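Local structure of putative lipoprotein (Bacteroides fragilis, 3QNK) at residues 278-283 against 442-447; 284-289 against 313-318. The protein is of unknown specificity but, as a SusD-like outer-membrane lipoprotein, probably captures glycans at the cell surface for uptake through a partner transporter. All coordinates share one frame; numbering follows the deposited sequence.

Interaction 1: 278-283 against 442-447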
loop_
_atom_site.group_PDB
_atom_site.type_symbol
_atom_site.label_atom_id
_atom_site.label_comp_id
_atom_site.label_asym_id
_atom_site.label_seq_id
_atom_site.Cartn_x
_atom_site.Cartn_y
_atom_site.Cartn_z
ATOM N N GLN B 278 19.699 15.121 23.563
ATOM C CA GLN B 278 20.570 16.026 24.271
ATOM C C GLN B 278 21.747 16.397 23.344
ATOM O O GLN B 278 22.202 17.535 23.372
ATOM C CB GLN B 278 21.016 15.395 25.595
ATOM C CG GLN B 278 21.645 16.374 26.562
ATOM C CD GLN B 278 20.820 17.626 26.695
ATOM O OE1 GLN B 278 19.591 17.577 26.866
ATOM N NE2 GLN B 278 21.473 18.763 26.521
ATOM N N GLU B 279 22.137 15.485 22.442
ATOM C CA GLU B 279 23.221 15.707 21.456
ATOM C C GLU B 279 22.879 16.848 20.494
ATOM O O GLU B 279 23.762 17.646 20.150
ATOM C CB GLU B 279 23.526 14.436 20.662
ATOM C CG GLU B 279 24.349 13.454 21.470
ATOM C CD GLU B 279 23.620 12.526 22.424
ATOM O OE1 GLU B 279 22.369 12.581 22.483
ATOM O OE2 GLU B 279 24.314 11.762 23.136
ATOM N N LEU B 280 21.606 16.938 20.090
ATOM C CA LEU B 280 21.168 18.037 19.253
ATOM C C LEU B 280 21.064 19.314 20.079
ATOM O O LEU B 280 21.490 20.366 19.601
ATOM C CB LEU B 280 19.826 17.747 18.563
ATOM C CG LEU B 280 19.214 18.892 17.764
ATOM C CD1 LEU B 280 20.121 19.342 16.580
ATOM C CD2 LEU B 280 17.838 18.532 17.304
ATOM N N ILE B 281 20.517 19.232 21.309
ATOM C CA ILE B 281 20.369 20.410 22.159
ATOM C C ILE B 281 21.754 21.025 22.392
ATOM O O ILE B 281 21.910 22.252 22.278
ATOM C CB ILE B 281 19.597 20.059 23.475
ATOM C CG1 ILE B 281 18.077 20.227 23.286
ATOM C CG2 ILE B 281 20.024 20.952 24.635
ATOM C CD1 ILE B 281 17.414 19.390 22.338
ATOM N N ASP B 282 22.763 20.165 22.622
ATOM C CA ASP B 282 24.154 20.579 22.862
ATOM C C ASP B 282 24.769 21.310 21.680
ATOM O O ASP B 282 25.684 22.110 21.885
ATOM C CB ASP B 282 25.019 19.350 23.195
ATOM C CG ASP B 282 24.869 18.805 24.623
ATOM O OD1 ASP B 282 24.269 19.515 25.483
ATOM O OD2 ASP B 282 25.385 17.691 24.892
ATOM N N ALA B 283 24.278 21.026 20.441
ATOM C CA ALA B 283 24.781 21.587 19.197
ATOM C C ALA B 283 24.257 23.027 18.916
ATOM O O ALA B 283 24.841 23.728 18.076
ATOM C CB ALA B 283 24.433 20.669 18.055
ATOM N N GLU B 442 26.270 23.804 10.793
ATOM C CA GLU B 442 25.230 24.785 10.449
ATOM C C GLU B 442 24.053 24.140 9.741
ATOM O O GLU B 442 22.899 24.494 9.998
ATOM C CB GLU B 442 25.770 25.944 9.575
ATOM C CG GLU B 442 26.327 27.095 10.389
ATOM C CD GLU B 442 25.372 27.746 11.369
ATOM O OE1 GLU B 442 24.204 28.005 10.996
ATOM O OE2 GLU B 442 25.793 27.977 12.526
ATOM N N ARG B 443 24.346 23.213 8.841
ATOM C CA ARG B 443 23.320 22.503 8.103
ATOM C C ARG B 443 22.415 21.714 9.054
ATOM O O ARG B 443 21.195 21.671 8.869
ATOM C CB ARG B 443 23.965 21.554 7.087
ATOM C CG ARG B 443 23.009 21.297 5.952
ATOM C CD ARG B 443 23.406 20.138 5.079
ATOM N NE ARG B 443 22.377 19.978 4.064
ATOM C CZ ARG B 443 22.413 20.543 2.865
ATOM N NH1 ARG B 443 23.469 21.266 2.494
ATOM N NH2 ARG B 443 21.416 20.364 2.016
ATOM N N ARG B 444 23.021 21.095 10.071
ATOM C CA ARG B 444 22.299 20.288 11.021
ATOM C C ARG B 444 21.287 21.141 11.788
ATOM O O ARG B 444 20.146 20.721 11.935
ATOM C CB ARG B 444 23.263 19.566 11.974
ATOM C CG ARG B 444 22.501 18.681 12.943
ATOM C CD ARG B 444 23.357 18.187 14.053
ATOM N NE ARG B 444 22.627 17.208 14.848
ATOM C CZ ARG B 444 23.154 16.516 15.846
ATOM N NH1 ARG B 444 24.418 16.704 16.197
ATOM N NH2 ARG B 444 22.418 15.646 16.514
ATOM N N ILE B 445 21.690 22.325 12.258
ATOM C CA ILE B 445 20.840 23.217 13.029
ATOM C C ILE B 445 19.778 23.855 12.131
ATOM O O ILE B 445 18.601 23.952 12.515
ATOM C CB ILE B 445 21.705 24.277 13.739
ATOM C CG1 ILE B 445 22.697 23.636 14.734
ATOM C CG2 ILE B 445 20.862 25.369 14.402
ATOM C CD1 ILE B 445 22.061 22.811 15.924
ATOM N N GLU B 446 20.186 24.276 10.935
ATOM C CA GLU B 446 19.279 24.913 10.004
ATOM C C GLU B 446 18.157 24.004 9.583
ATOM O O GLU B 446 16.987 24.426 9.528
ATOM C CB GLU B 446 20.027 25.399 8.748
ATOM C CG GLU B 446 19.218 26.375 7.888
ATOM C CD GLU B 446 18.764 27.639 8.599
ATOM O OE1 GLU B 446 19.360 28.000 9.636
ATOM O OE2 GLU B 446 17.764 28.238 8.159
ATOM N N PHE B 447 18.521 22.766 9.243
ATOM C CA PHE B 447 17.559 21.834 8.681
ATOM C C PHE B 447 17.100 20.742 9.654
ATOM O O PHE B 447 16.543 19.742 9.194
ATOM C CB PHE B 447 18.102 21.261 7.355
ATOM C CG PHE B 447 18.021 22.348 6.313
ATOM C CD1 PHE B 447 16.789 22.745 5.794
ATOM C CD2 PHE B 447 19.157 23.043 5.921
ATOM C CE1 PHE B 447 16.699 23.813 4.907
ATOM C CE2 PHE B 447 19.071 24.095 5.003
ATOM C CZ PHE B 447 17.838 24.495 4.528
#

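Interaction 2: 284-289 against 313-318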
loop_
_atom_site.group_PDB
_atom_site.type_symbol
_atom_site.label_atom_id
_atom_site.label_comp_id
_atom_site.label_asym_id
_atom_site.label_seq_id
_atom_site.Cartn_x
_atom_site.Cartn_y
_atom_site.Cartn_z
ATOM N N PHE B 284 23.190 23.482 19.615
ATOM C CA PHE B 284 22.695 24.854 19.476
ATOM C C PHE B 284 23.622 25.790 20.228
ATOM O O PHE B 284 23.873 25.610 21.414
ATOM C CB PHE B 284 21.262 25.009 19.987
ATOM C CG PHE B 284 20.213 24.438 19.080
ATOM C CD1 PHE B 284 19.687 25.195 18.033
ATOM C CD2 PHE B 284 19.723 23.158 19.283
ATOM C CE1 PHE B 284 18.704 24.668 17.193
ATOM C CE2 PHE B 284 18.731 22.631 18.453
ATOM C CZ PHE B 284 18.236 23.381 17.406
ATOM N N GLU B 285 24.181 26.744 19.512
ATOM C CA GLU B 285 25.117 27.715 20.055
ATOM C C GLU B 285 24.436 28.768 20.883
ATOM O O GLU B 285 23.228 28.987 20.749
ATOM C CB GLU B 285 25.841 28.418 18.904
ATOM C CG GLU B 285 26.841 27.560 18.154
ATOM C CD GLU B 285 27.351 28.262 16.917
ATOM O OE1 GLU B 285 28.026 29.304 17.072
ATOM O OE2 GLU B 285 27.022 27.815 15.792
HETATM N N MSE B 286 25.244 29.502 21.670
HETATM C CA MSE B 286 24.791 30.667 22.421
HETATM C C MSE B 286 24.486 31.776 21.407
HETATM O O MSE B 286 24.995 31.727 20.281
HETATM C CB MSE B 286 25.869 31.099 23.426
HETATM C CG MSE B 286 26.203 30.018 24.420
HETATM SE SE MSE B 286 24.652 29.421 25.424
HETATM C CE MSE B 286 24.364 30.912 26.565
ATOM N N ALA B 287 23.681 32.777 21.792
ATOM C CA ALA B 287 23.285 33.876 20.889
ATOM C C ALA B 287 24.465 34.612 20.281
ATOM O O ALA B 287 24.300 35.160 19.194
ATOM C CB ALA B 287 22.392 34.854 21.607
ATOM N N ASP B 288 25.657 34.565 20.915
ATOM C CA ASP B 288 26.866 35.254 20.444
ATOM C C ASP B 288 27.803 34.333 19.656
ATOM O O ASP B 288 28.963 34.669 19.413
ATOM C CB ASP B 288 27.632 35.836 21.647
ATOM C CG ASP B 288 28.210 34.786 22.584
ATOM O OD1 ASP B 288 27.722 33.643 22.563
ATOM O OD2 ASP B 288 29.129 35.120 23.360
ATOM N N GLY B 289 27.328 33.159 19.310
ATOM C CA GLY B 289 28.156 32.238 18.559
ATOM C C GLY B 289 29.185 31.485 19.374
ATOM O O GLY B 289 30.131 30.932 18.815
ATOM N N GLU B 313 18.761 28.960 28.727
ATOM C CA GLU B 313 18.974 30.399 28.706
ATOM C C GLU B 313 20.067 30.790 27.694
ATOM O O GLU B 313 21.031 30.060 27.488
ATOM C CB GLU B 313 19.382 30.865 30.128
ATOM C CG GLU B 313 18.236 31.050 31.126
ATOM C CD GLU B 313 18.546 30.910 32.612
ATOM O OE1 GLU B 313 19.711 31.150 33.006
ATOM O OE2 GLU B 313 17.615 30.573 33.387
ATOM N N GLY B 314 19.894 31.946 27.088
ATOM C CA GLY B 314 20.847 32.619 26.202
ATOM C C GLY B 314 21.222 32.007 24.875
ATOM O O GLY B 314 22.226 32.419 24.274
ATOM N N ARG B 315 20.397 31.069 24.387
ATOM C CA ARG B 315 20.635 30.362 23.125
ATOM C C ARG B 315 20.301 31.210 21.912
ATOM O O ARG B 315 19.615 32.234 22.035
ATOM C CB ARG B 315 19.800 29.074 23.087
ATOM C CG ARG B 315 20.170 28.017 24.116
ATOM C CD ARG B 315 21.615 27.535 24.087
ATOM N NE ARG B 315 21.766 26.542 25.137
ATOM C CZ ARG B 315 21.975 25.251 24.919
ATOM N NH1 ARG B 315 22.209 24.808 23.690
ATOM N NH2 ARG B 315 22.010 24.398 25.937
ATOM N N GLU B 316 20.802 30.799 20.734
ATOM C CA GLU B 316 20.521 31.492 19.469
ATOM C C GLU B 316 19.023 31.250 19.046
ATOM O O GLU B 316 18.447 30.242 19.471
ATOM C CB GLU B 316 21.503 31.040 18.385
ATOM C CG GLU B 316 21.406 29.564 18.042
ATOM C CD GLU B 316 20.999 29.248 16.613
ATOM O OE1 GLU B 316 20.147 29.969 16.038
ATOM O OE2 GLU B 316 21.531 28.249 16.075
ATOM N N PRO B 317 18.364 32.152 18.255
ATOM C CA PRO B 317 16.917 31.993 17.975
ATOM C C PRO B 317 16.429 30.613 17.502
ATOM O O PRO B 317 15.323 30.228 17.884
ATOM C CB PRO B 317 16.663 33.048 16.894
ATOM C CG PRO B 317 17.615 34.137 17.213
ATOM C CD PRO B 317 18.862 33.433 17.689
ATOM N N ARG B 318 17.229 29.860 16.702
ATOM C CA ARG B 318 16.805 28.556 16.153
ATOM C C ARG B 318 16.591 27.534 17.254
ATOM O O ARG B 318 15.838 26.581 17.052
ATOM C CB ARG B 318 17.783 28.021 15.103
ATOM C CG ARG B 318 17.824 28.855 13.824
ATOM C CD ARG B 318 18.898 28.416 12.851
ATOM N NE ARG B 318 20.243 28.554 13.403
ATOM C CZ ARG B 318 21.362 28.354 12.715
ATOM N NH1 ARG B 318 21.312 28.026 11.438
ATOM N NH2 ARG B 318 22.538 28.489 13.299
#

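Interaction 1: 278-283 against 442-447
Ala-283 and Ile-445 mark the closest backbone approach, 7.5 Å from CA to CA, where helix 278-283 meets the C-terminal part of helix 432-446 with the short axes 10.7 Å apart at a signed crossing angle of -110°. At so steep a crossing the helices share one small patch, and Leu-280 and Ala-283 on one side and Arg-444 and Ile-445 on the other do most of the work. Ile-445 supplies the apolar half. CG1 stands anti to the carbonyl carbon (chi1 -62°), and CD1 beyond it lies 3.8 Å from Ala-283 CB and also touches the carbonyl O of Ala-283. The same CD1 meets Leu-280 CD1 at 4.0 Å, the two side chains crossing obliquely. Arg-444 takes the other half. Its chain runs extended from CG to NE and lays the guanidinium beside helix 278-283, one face against Leu-280 CA, with NH2 3.8 Å from that atom. Leu-280 CD1 in turn sits 3.7 Å from Arg-444 NE. The Arg-444 guanidinium stays near the Glu-279 carbonyl without bonding to it. Its NE gives a hydrogen bond to Asn-45, while the Glu-279 carboxylate is hydrogen-bonded to His-471, in strand 469-475. No hydrogen bond joins the two segments. Arg-444 thus lays its flat guanidinium against the helix while its hydrogen bonding is directed to Asn-45, and the contact between these two helices of the SusD-family region rests on van der Waals packing, with Arg-444 and Glu-279 finding polar partners outside it.

Interaction 2: 284-289 against 313-318
Met-286 and Arg-315 face each other as a single antiparallel bridge, a non-hydrogen-bonded pair whose CA atoms stand 4.2 Å apart. The bonds flank it: Glu-316 N gives to Glu-285 O at 3.0 Å, and Ala-287 N to Gly-314 O at 2.9 Å. The packed half lies toward Phe-284. Its ring edge meets the carboxylate of Glu-316, OE2 being 4.1 Å from Phe-284 CD1 with the two planes turned 59° apart, and CE1 rests near the carbonyl O of Arg-318. Phe-319 adds a T-shaped ring contact to Phe-284 and a cation-pi contact to Arg-315. The Arg-315 chain bends back at chi2, and NH1 gives a weak bond to Phe-284 O as well as one to Ile-281 O, the carbonyl of the preceding helix. Glu-316 is the N-cap of helix 317-322. Its CG stands between the backbone N and the carbonyl carbon (chi1 63°), and OE1 accepts from Arg-318 N at 3.0 Å, from above the carboxylate plane. The same carboxylate is gripped side-on by Arg-318, which offers NE and NH2 and is also held by Glu-446 and Glu-442. Toward solvent the contact thins. There the selenomethionine Met-286 curls back, putting CE 3.5 Å from Gly-314 O and SE 3.8 Å from Arg-315 CD, while the small CB of Ala-287 lies near Gly-314 O. A type I turn from Met-286 to Gly-289 then carries the chain off. One carboxylate thus both caps the helix start and pairs with a buried arginine that two further glutamates share; the bonds from Arg-318 probably favour its ionised form, against the nearby Glu-285, while the two backbone bonds tie the segments on both sides of the bridge.

How the interactions relate
Both interactions converge on helix 432-446, their centres 11 Å apart, and interaction 2 is nested inside the chain loop that interaction 1 closes. Segment 284-289 follows directly on helix 278-283. Ile-445 joins them: its CD1 serves the helix crossing, while its CG2 packs against Arg-318 and Glu-316. Interaction 1 lies nearer the centre of the chain, about 14 Å against 23 Å, and is a small patch of aliphatic groups and one guanidinium, with no hydrogen bond across. Interaction 2 buries twice the area between loop and helix start, from buried interior to exposed rim, and is joined by backbone bonds and a weak arginine bond, its salt bridges running within 313-318 and on to helix 432-446.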